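Local structure of inositol monophosphatase (Zymomonas mobilis, 4N81) at residues Ser4-Asp9 and Ile105-Asp110; Ile10-Arg15 and Arg81-Asp86; Arg15-Ala20 and Ile117-Ile122. The protein probably acts as a magnesium-dependent phosphatase of the inositol monophosphatase superfamily, hydrolysing phosphate monoesters such as inositol monophosphate. All coordinates share one frame; numbering follows the deposited sequence.

Interaction 1. Residues Ser4-Asp9 and Ile105-Asp110; sequences SAYEDD and IALVED
Tyr6 and Glu109 carry the polar part of this contact. The phenol donates a hydrogen bond from Tyr6 OH to Glu109 OE1 at 2.8 Å. The carboxylate oxygen lies at the edge of the ring, in its plane, whereas the hydroxyl meets OE1 from above the carboxylate, 53° out of that plane. The two side chains come from opposite directions, and Glu109, extended beyond CG, spans the distance from its strand. The ring is placed by chi1 of -63°, which sets CG beside the backbone N and anti to the carbonyl carbon. Tyr6 is also the N-cap residue of helix 7-24, and its N donates to Ser4 OG at 2.7 Å, closing an ST turn.

The remaining contacts gather on one methyl of Leu107. Its CD2 lies 4.0 Å from Tyr6 CD2, approaching the ring obliquely, and rests against the carboxylate of Asp9, 3.4 Å from Asp9 OD1, a van der Waals contact and not a bond. That carboxylate has its main partner in Arg62, with a second salt bridge to Arg81, which also forms a long, weak ion pair with Glu109. A phenylalanine in place of Tyr6 would probably keep the methyl contact but leave Glu109 OE1 without its phenolic donor.

The start of helix 7-24 thus rests on the end of strand 102-109, where Leu107 also packs against Val114 and Leu115 of strand 112-120 and Trp83 of strand 81-86.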
loop_
_atom_site.group_PDB
_atom_site.type_symbol
_atom_site.label_atom_id
_atom_site.label_comp_id
_atom_site.label_asym_id
_atom_site.label_seq_id
_atom_site.Cartn_x
_atom_site.Cartn_y
_atom_site.Cartn_z
ATOM N N SER A 4 19.553 -12.747 -24.124
ATOM C CA SER A 4 19.311 -13.890 -23.239
ATOM C C SER A 4 19.188 -15.220 -23.962
ATOM O O SER A 4 18.720 -15.282 -25.089
ATOM C CB SER A 4 18.000 -13.670 -22.489
ATOM O OG SER A 4 17.751 -14.736 -21.610
ATOM N N ALA A 5 19.535 -16.305 -23.284
ATOM C CA ALA A 5 19.195 -17.619 -23.802
ATOM C C ALA A 5 17.675 -17.811 -23.784
ATOM O O ALA A 5 17.150 -18.718 -24.449
ATOM C CB ALA A 5 19.879 -18.709 -22.993
ATOM N N TYR A 6 16.986 -16.994 -22.977
ATOM C CA TYR A 6 15.517 -17.020 -22.862
ATOM C C TYR A 6 14.777 -15.929 -23.652
ATOM O O TYR A 6 13.613 -15.608 -23.354
ATOM C CB TYR A 6 15.097 -16.919 -21.372
ATOM C CG TYR A 6 15.583 -18.098 -20.596
ATOM C CD1 TYR A 6 16.806 -18.062 -19.942
ATOM C CD2 TYR A 6 14.839 -19.261 -20.547
ATOM C CE1 TYR A 6 17.282 -19.149 -19.238
ATOM C CE2 TYR A 6 15.296 -20.359 -19.849
ATOM C CZ TYR A 6 16.528 -20.301 -19.188
ATOM O OH TYR A 6 17.004 -21.416 -18.504
ATOM N N GLU A 7 15.428 -15.329 -24.642
ATOM C CA GLU A 7 14.846 -14.138 -25.274
ATOM C C GLU A 7 13.406 -14.372 -25.773
ATOM O O GLU A 7 12.513 -13.529 -25.568
ATOM C CB GLU A 7 15.729 -13.754 -26.478
ATOM C CG GLU A 7 15.250 -12.587 -27.316
ATOM C CD GLU A 7 16.111 -12.402 -28.590
ATOM O OE1 GLU A 7 17.311 -12.776 -28.560
ATOM O OE2 GLU A 7 15.584 -11.890 -29.619
ATOM N N ASP A 8 13.166 -15.534 -26.391
ATOM C CA ASP A 8 11.834 -15.808 -26.952
ATOM C C ASP A 8 10.775 -15.943 -25.859
ATOM O O ASP A 8 9.638 -15.424 -25.976
ATOM C CB ASP A 8 11.851 -17.103 -27.759
ATOM C CG ASP A 8 12.436 -16.917 -29.150
ATOM O OD1 ASP A 8 12.427 -15.764 -29.648
ATOM O OD2 ASP A 8 12.895 -17.925 -29.737
ATOM N N ASP A 9 11.175 -16.621 -24.776
ATOM C CA ASP A 9 10.299 -16.783 -23.623
ATOM C C ASP A 9 10.037 -15.459 -22.922
ATOM O O ASP A 9 8.936 -15.239 -22.374
ATOM C CB ASP A 9 10.879 -17.796 -22.620
ATOM C CG ASP A 9 10.924 -19.223 -23.189
ATOM O OD1 ASP A 9 11.863 -19.983 -22.851
ATOM O OD2 ASP A 9 9.988 -19.594 -23.937
ATOM N N ILE A 105 4.170 -13.774 -13.628
ATOM C CA ILE A 105 4.370 -14.841 -14.618
ATOM C C ILE A 105 5.792 -15.389 -14.425
ATOM O O ILE A 105 6.763 -14.622 -14.364
ATOM C CB ILE A 105 4.231 -14.235 -16.026
ATOM C CG1 ILE A 105 2.782 -13.735 -16.235
ATOM C CG2 ILE A 105 4.714 -15.244 -17.143
ATOM C CD1 ILE A 105 2.659 -12.592 -17.209
ATOM N N ALA A 106 5.951 -16.698 -14.411
ATOM C CA ALA A 106 7.295 -17.224 -14.252
ATOM C C ALA A 106 7.480 -18.420 -15.151
ATOM O O ALA A 106 6.509 -19.105 -15.458
ATOM C CB ALA A 106 7.513 -17.623 -12.814
ATOM N N LEU A 107 8.722 -18.629 -15.604
ATOM C CA LEU A 107 9.113 -19.894 -16.254
ATOM C C LEU A 107 10.074 -20.595 -15.282
ATOM O O LEU A 107 10.992 -19.953 -14.752
ATOM C CB LEU A 107 9.858 -19.624 -17.566
ATOM C CG LEU A 107 10.426 -20.862 -18.274
ATOM C CD1 LEU A 107 9.314 -21.901 -18.539
ATOM C CD2 LEU A 107 11.130 -20.469 -19.599
ATOM N N VAL A 108 9.874 -21.912 -15.096
ATOM C CA VAL A 108 10.531 -22.663 -14.056
ATOM C C VAL A 108 11.141 -23.884 -14.747
ATOM O O VAL A 108 10.468 -24.507 -15.556
ATOM C CB VAL A 108 9.493 -23.090 -12.996
ATOM C CG1 VAL A 108 10.089 -24.061 -12.029
ATOM C CG2 VAL A 108 8.982 -21.880 -12.241
ATOM N N GLU A 109 12.411 -24.179 -14.473
ATOM C CA GLU A 109 13.066 -25.360 -15.069
ATOM C C GLU A 109 13.675 -26.218 -13.982
ATOM O O GLU A 109 14.424 -25.693 -13.161
ATOM C CB GLU A 109 14.232 -24.954 -15.977
ATOM C CG GLU A 109 13.840 -24.296 -17.269
ATOM C CD GLU A 109 15.054 -23.993 -18.170
ATOM O OE1 GLU A 109 14.914 -23.133 -19.046
ATOM O OE2 GLU A 109 16.127 -24.616 -18.016
ATOM N N ASP A 110 13.407 -27.531 -14.029
ATOM C CA ASP A 110 13.860 -28.435 -12.966
ATOM C C ASP A 110 13.462 -27.881 -11.582
ATOM O O ASP A 110 14.224 -27.957 -10.605
ATOM C CB ASP A 110 15.361 -28.615 -13.060
ATOM C CG ASP A 110 15.801 -29.072 -14.452
ATOM O OD1 ASP A 110 16.815 -28.544 -14.922
ATOM O OD2 ASP A 110 15.133 -29.925 -15.090
#

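Interaction 2. Residues Ile10-Arg15 and Arg81-Asp86; sequences IRLAHR and RLWVLD
A helix-on-sheet layer, part of the inositol monophosphatase fold, is joined here: helix 7-24 lies over the larger mixed sheet, and Trp83 of strand 81-86 reaches up to meet Leu12 and Ala13. The backbones stay well apart, the nearest CA atoms being those of Ala13 and Trp83 at 9.6 Å, and the indole bridges the interval. With chi1 of -68° its CG sits anti to the carbonyl carbon, and the CB of Trp83 points toward the helix.

The six-membered part of the indole does the touching. Leu12 CD2 lies 4.1 Å from Trp83 CZ2, the methyl coming in at a slant to the ring. Ala13 CB comes instead to the ring edge, near its plane, 4.3 Å from Trp83 CZ3. Leu12 has CG anti to its backbone N (chi1 -178°), and its other methyl, CD1, lies 3.8 Å above one face of the Arg15 guanidinium, toward its rim. Leu12 also packs on Ile57 and Leu58 of helix 42-61, the latter shared with Trp83.

No hydrogen bond links the two segments and every touching pair is carbon on carbon, so the contact is purely apolar; all three residues are buried. The one polar atom of the indole, NE1, donates to Asp65, which also pairs with Arg81. The chemistry therefore divides the ring: its benzene portion touches the hydrocarbon side chains of the helix, while the pyrrole nitrogen is satisfied by a carboxylate, a bond that should restrict the indole's rotation.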
loop_
_atom_site.group_PDB
_atom_site.type_symbol
_atom_site.label_atom_id
_atom_site.label_comp_id
_atom_site.label_asym_id
_atom_site.label_seq_id
_atom_site.Cartn_x
_atom_site.Cartn_y
_atom_site.Cartn_z
ATOM N N ILE A 10 11.022 -14.567 -22.930
ATOM C CA ILE A 10 10.799 -13.240 -22.320
ATOM C C ILE A 10 9.762 -12.471 -23.135
ATOM O O ILE A 10 8.855 -11.808 -22.596
ATOM C CB ILE A 10 12.108 -12.438 -22.305
ATOM C CG1 ILE A 10 13.082 -13.012 -21.269
ATOM C CG2 ILE A 10 11.876 -10.972 -21.942
ATOM C CD1 ILE A 10 14.535 -12.564 -21.577
ATOM N N ARG A 11 9.865 -12.608 -24.461
ATOM C CA ARG A 11 8.901 -11.907 -25.296
ATOM C C ARG A 11 7.463 -12.445 -25.083
ATOM O O ARG A 11 6.483 -11.687 -24.951
ATOM C CB ARG A 11 9.331 -12.023 -26.777
ATOM C CG ARG A 11 8.396 -11.291 -27.737
ATOM C CD ARG A 11 8.914 -11.435 -29.213
ATOM N NE ARG A 11 10.379 -11.521 -29.261
ATOM C CZ ARG A 11 11.058 -12.598 -29.662
ATOM N NH1 ARG A 11 10.401 -13.684 -30.069
ATOM N NH2 ARG A 11 12.391 -12.589 -29.669
ATOM N N LEU A 12 7.354 -13.769 -24.985
ATOM C CA LEU A 12 6.053 -14.362 -24.701
ATOM C C LEU A 12 5.559 -13.882 -23.321
ATOM O O LEU A 12 4.391 -13.552 -23.145
ATOM C CB LEU A 12 6.187 -15.891 -24.657
ATOM C CG LEU A 12 4.903 -16.703 -24.410
ATOM C CD1 LEU A 12 3.830 -16.234 -25.376
ATOM C CD2 LEU A 12 5.131 -18.229 -24.576
ATOM N N ALA A 13 6.470 -13.773 -22.361
ATOM C CA ALA A 13 6.060 -13.436 -20.998
ATOM C C ALA A 13 5.475 -12.025 -20.968
ATOM O O ALA A 13 4.432 -11.774 -20.320
ATOM C CB ALA A 13 7.246 -13.580 -20.039
ATOM N N HIS A 14 6.081 -11.116 -21.724
ATOM C CA HIS A 14 5.516 -9.780 -21.839
ATOM C C HIS A 14 4.155 -9.804 -22.484
ATOM O O HIS A 14 3.247 -9.035 -22.089
ATOM C CB HIS A 14 6.424 -8.880 -22.705
ATOM C CG HIS A 14 7.586 -8.308 -21.942
ATOM N ND1 HIS A 14 7.425 -7.375 -20.942
ATOM C CD2 HIS A 14 8.918 -8.556 -22.013
ATOM C CE1 HIS A 14 8.608 -7.064 -20.433
ATOM N NE2 HIS A 14 9.534 -7.774 -21.059
ATOM N N ARG A 15 3.998 -10.687 -23.476
ATOM C CA ARG A 15 2.672 -10.772 -24.113
ATOM C C ARG A 15 1.596 -11.275 -23.143
ATOM O O ARG A 15 0.470 -10.749 -23.104
ATOM C CB ARG A 15 2.748 -11.645 -25.399
ATOM C CG ARG A 15 1.386 -12.009 -26.003
ATOM C CD ARG A 15 1.402 -12.137 -27.545
ATOM N NE ARG A 15 1.720 -13.463 -28.090
ATOM C CZ ARG A 15 2.951 -13.875 -28.417
ATOM N NH1 ARG A 15 4.003 -13.080 -28.202
ATOM N NH2 ARG A 15 3.143 -15.095 -28.928
ATOM N N ARG A 81 10.140 -27.977 -18.028
ATOM C CA ARG A 81 9.811 -26.529 -18.075
ATOM C C ARG A 81 8.329 -26.307 -17.737
ATOM O O ARG A 81 7.442 -26.932 -18.362
ATOM C CB ARG A 81 10.072 -25.935 -19.483
ATOM C CG ARG A 81 11.554 -25.931 -19.938
ATOM C CD ARG A 81 11.752 -25.657 -21.457
ATOM N NE ARG A 81 10.811 -24.675 -22.007
ATOM C CZ ARG A 81 11.089 -23.402 -22.278
ATOM N NH1 ARG A 81 12.301 -22.907 -22.064
ATOM N NH2 ARG A 81 10.149 -22.616 -22.773
ATOM N N LEU A 82 8.050 -25.395 -16.810
ATOM C CA LEU A 82 6.673 -25.149 -16.367
ATOM C C LEU A 82 6.434 -23.650 -16.301
ATOM O O LEU A 82 7.258 -22.920 -15.723
ATOM C CB LEU A 82 6.464 -25.660 -14.929
ATOM C CG LEU A 82 6.630 -27.147 -14.612
ATOM C CD1 LEU A 82 6.352 -27.378 -13.123
ATOM C CD2 LEU A 82 5.684 -27.952 -15.464
ATOM N N TRP A 83 5.279 -23.204 -16.775
ATOM C CA TRP A 83 4.859 -21.823 -16.548
ATOM C C TRP A 83 4.012 -21.709 -15.272
ATOM O O TRP A 83 3.137 -22.555 -15.024
ATOM C CB TRP A 83 4.043 -21.343 -17.750
ATOM C CG TRP A 83 4.903 -21.217 -18.981
ATOM C CD1 TRP A 83 5.202 -22.185 -19.878
ATOM C CD2 TRP A 83 5.621 -20.042 -19.389
ATOM N NE1 TRP A 83 6.058 -21.689 -20.854
ATOM C CE2 TRP A 83 6.323 -20.371 -20.571
ATOM C CE3 TRP A 83 5.739 -18.748 -18.865
ATOM C CZ2 TRP A 83 7.123 -19.449 -21.241
ATOM C CZ3 TRP A 83 6.530 -17.835 -19.531
ATOM C CH2 TRP A 83 7.216 -18.192 -20.708
ATOM N N VAL A 84 4.253 -20.658 -14.483
ATOM C CA VAL A 84 3.529 -20.461 -13.244
ATOM C C VAL A 84 2.855 -19.106 -13.381
ATOM O O VAL A 84 3.543 -18.130 -13.612
ATOM C CB VAL A 84 4.511 -20.447 -12.042
ATOM C CG1 VAL A 84 3.768 -20.249 -10.703
ATOM C CG2 VAL A 84 5.303 -21.755 -11.981
ATOM N N LEU A 85 1.519 -19.060 -13.294
ATOM C CA LEU A 85 0.760 -17.814 -13.466
ATOM C C LEU A 85 0.001 -17.450 -12.192
ATOM O O LEU A 85 -0.618 -18.312 -11.571
ATOM C CB LEU A 85 -0.268 -17.994 -14.579
ATOM C CG LEU A 85 0.307 -18.610 -15.863
ATOM C CD1 LEU A 85 -0.775 -18.821 -16.893
ATOM C CD2 LEU A 85 1.423 -17.764 -16.439
ATOM N N ASP A 86 0.070 -16.192 -11.785
ATOM C CA ASP A 86 -0.837 -15.676 -10.782
ATOM C C ASP A 86 -1.428 -14.364 -11.330
ATOM O O ASP A 86 -0.756 -13.317 -11.269
ATOM C CB ASP A 86 -0.112 -15.414 -9.450
ATOM C CG ASP A 86 -1.105 -15.247 -8.281
ATOM O OD1 ASP A 86 -2.317 -15.461 -8.520
ATOM O OD2 ASP A 86 -0.680 -14.930 -7.144
#

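Interaction 3. Residues Arg15-Ala20 and Ile117-Ile122; sequences RLADVA and IINQPI
With chi1 of -172°, Asn119 carries its CG anti to the backbone N and beside the carbonyl carbon, and chi2 of 63° turns the amide so that ND2 faces helix 7-24 close to Ala17 O. This is the helix-on-sheet packing of the inositol monophosphatase fold, with strand 112-120 passing beneath the helix. Ala17 and Asn119 mark the nearest backbone approach, 6.6 Å between CA atoms, a spacing consistent with the small side chain of the alanine.

The direct contacts are made by one methyl. Ala17 CB points toward the strand and lies 4.1 Å from Asn119 CB; on the same strand it also meets a branch methyl of Ile117, with CG2 at 4.3 Å from Ala17 CB. Ile117 and Asn119, alternate residues of the strand, both direct their CB atoms toward the helix, so the alanine methyl meets both.

Arg126 of strand 125-130 is the main polar partner of Asn119: its NE bonds to OD1 of the amide, and its NH2 makes a salt bridge with Asp18 on the helix. One arginine thereby ties both sides of the contact together. With OD1 taken up by Arg126, the other end of the amide is engaged through solvent. The 4.1 Å between Asn119 ND2 and Ala17 O is too long for a direct bond, and one water fills the step, accepting from Asn119 ND2 at 2.9 Å and donating to Ala17 O at 3.1 Å.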
loop_
_atom_site.group_PDB
_atom_site.type_symbol
_atom_site.label_atom_id
_atom_site.label_comp_id
_atom_site.label_asym_id
_atom_site.label_seq_id
_atom_site.Cartn_x
_atom_site.Cartn_y
_atom_site.Cartn_z
ATOM N N ARG A 15 3.998 -10.687 -23.476
ATOM C CA ARG A 15 2.672 -10.772 -24.113
ATOM C C ARG A 15 1.596 -11.275 -23.143
ATOM O O ARG A 15 0.470 -10.749 -23.104
ATOM C CB ARG A 15 2.748 -11.645 -25.399
ATOM C CG ARG A 15 1.386 -12.009 -26.003
ATOM C CD ARG A 15 1.402 -12.137 -27.545
ATOM N NE ARG A 15 1.720 -13.463 -28.090
ATOM C CZ ARG A 15 2.951 -13.875 -28.417
ATOM N NH1 ARG A 15 4.003 -13.080 -28.202
ATOM N NH2 ARG A 15 3.143 -15.095 -28.928
ATOM N N LEU A 16 1.973 -12.237 -22.296
ATOM C CA LEU A 16 1.033 -12.753 -21.311
ATOM C C LEU A 16 0.692 -11.657 -20.316
ATOM O O LEU A 16 -0.469 -11.488 -19.922
ATOM C CB LEU A 16 1.639 -13.959 -20.585
ATOM C CG LEU A 16 1.981 -15.159 -21.493
ATOM C CD1 LEU A 16 2.642 -16.215 -20.640
ATOM C CD2 LEU A 16 0.747 -15.748 -22.165
ATOM N N ALA A 17 1.689 -10.863 -19.938
ATOM C CA ALA A 17 1.388 -9.809 -18.975
ATOM C C ALA A 17 0.455 -8.772 -19.570
ATOM O O ALA A 17 -0.464 -8.275 -18.860
ATOM C CB ALA A 17 2.667 -9.142 -18.402
ATOM N N ASP A 18 0.643 -8.479 -20.860
ATOM C CA ASP A 18 -0.221 -7.495 -21.535
ATOM C C ASP A 18 -1.666 -7.983 -21.637
ATOM O O ASP A 18 -2.639 -7.241 -21.387
ATOM C CB ASP A 18 0.238 -7.243 -22.986
ATOM C CG ASP A 18 1.582 -6.522 -23.059
ATOM O OD1 ASP A 18 2.017 -5.972 -22.016
ATOM O OD2 ASP A 18 2.181 -6.503 -24.168
ATOM N N VAL A 19 -1.794 -9.266 -21.970
ATOM C CA VAL A 19 -3.117 -9.837 -22.123
ATOM C C VAL A 19 -3.863 -9.842 -20.779
ATOM O O VAL A 19 -5.082 -9.423 -20.665
ATOM C CB VAL A 19 -2.974 -11.240 -22.744
ATOM C CG1 VAL A 19 -4.247 -12.048 -22.580
ATOM C CG2 VAL A 19 -2.536 -11.099 -24.248
ATOM N N ALA A 20 -3.121 -10.242 -19.745
ATOM C CA ALA A 20 -3.733 -10.239 -18.414
ATOM C C ALA A 20 -4.127 -8.815 -17.973
ATOM O O ALA A 20 -5.221 -8.597 -17.386
ATOM C CB ALA A 20 -2.750 -10.860 -17.369
ATOM N N ILE A 117 8.121 -12.120 -14.234
ATOM C CA ILE A 117 7.628 -10.763 -14.430
ATOM C C ILE A 117 6.654 -10.468 -13.294
ATOM O O ILE A 117 5.813 -11.358 -12.926
ATOM C CB ILE A 117 6.904 -10.613 -15.820
ATOM C CG1 ILE A 117 7.943 -10.604 -16.961
ATOM C CG2 ILE A 117 6.095 -9.304 -15.885
ATOM C CD1 ILE A 117 7.350 -10.354 -18.363
ATOM N N ILE A 118 6.779 -9.257 -12.731
ATOM C CA ILE A 118 5.708 -8.665 -11.917
ATOM C C ILE A 118 5.143 -7.527 -12.744
ATOM O O ILE A 118 5.892 -6.631 -13.146
ATOM C CB ILE A 118 6.224 -8.003 -10.600
ATOM C CG1 ILE A 118 6.877 -9.049 -9.640
ATOM C CG2 ILE A 118 5.058 -7.303 -9.881
ATOM C CD1 ILE A 118 7.886 -8.362 -8.596
ATOM N N ASN A 119 3.831 -7.510 -12.957
ATOM C CA ASN A 119 3.254 -6.391 -13.681
ATOM C C ASN A 119 2.120 -5.765 -12.914
ATOM O O ASN A 119 1.149 -6.454 -12.596
ATOM C CB ASN A 119 2.714 -6.835 -15.045
ATOM C CG ASN A 119 2.271 -5.634 -15.903
ATOM O OD1 ASN A 119 3.086 -4.800 -16.251
ATOM N ND2 ASN A 119 0.970 -5.543 -16.212
ATOM N N GLN A 120 2.208 -4.455 -12.686
ATOM C CA GLN A 120 1.122 -3.735 -12.010
ATOM C C GLN A 120 0.396 -3.065 -13.148
ATOM O O GLN A 120 0.906 -2.103 -13.744
ATOM C CB GLN A 120 1.762 -2.662 -11.074
ATOM C CG GLN A 120 0.878 -2.408 -9.807
ATOM C CD GLN A 120 -0.569 -2.103 -10.189
ATOM O OE1 GLN A 120 -0.832 -1.201 -10.985
ATOM N NE2 GLN A 120 -1.499 -2.855 -9.642
ATOM N N PRO A 121 -0.828 -3.561 -13.469
ATOM C CA PRO A 121 -1.468 -3.101 -14.708
ATOM C C PRO A 121 -2.173 -1.767 -14.571
ATOM O O PRO A 121 -2.577 -1.213 -15.600
ATOM C CB PRO A 121 -2.468 -4.212 -15.023
ATOM C CG PRO A 121 -2.810 -4.816 -13.620
ATOM C CD PRO A 121 -1.480 -4.758 -12.893
ATOM N N ILE A 122 -2.347 -1.257 -13.338
ATOM C CA ILE A 122 -3.040 0.030 -13.200
ATOM C C ILE A 122 -2.036 1.157 -13.426
ATOM O O ILE A 122 -2.268 2.070 -14.224
ATOM C CB ILE A 122 -3.696 0.168 -11.780
ATOM C CG1 ILE A 122 -4.571 -1.072 -11.492
ATOM C CG2 ILE A 122 -4.529 1.497 -11.672
ATOM C CD1 ILE A 122 -5.604 -1.412 -12.610
HETATM O O HOH W 1 -0.918 -7.721 -15.891
#

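Overall arrangement
Successive parts of helix 7-24 make the three contacts with three neighbouring strands of one mixed sheet. Interactions 1 and 2 have centres 7 Å apart, and their strands pair directly through Val108 O to Leu82 N and Ala106 O to Val84 N, both 2.9 Å. Interactions 2 and 3 share Arg15, their centres lie 10 Å apart, and Ile117 CD1 reaches within 3.6 Å of Ala13 C. Interactions 1 and 3 are 16 Å apart by centres. Asp86, a predicted magnesium ligand, ends the strand of interaction 2 without touching the helix; the Asn119 side chain of interaction 3 lies about 10 Å from that of Asp89, another predicted ligand.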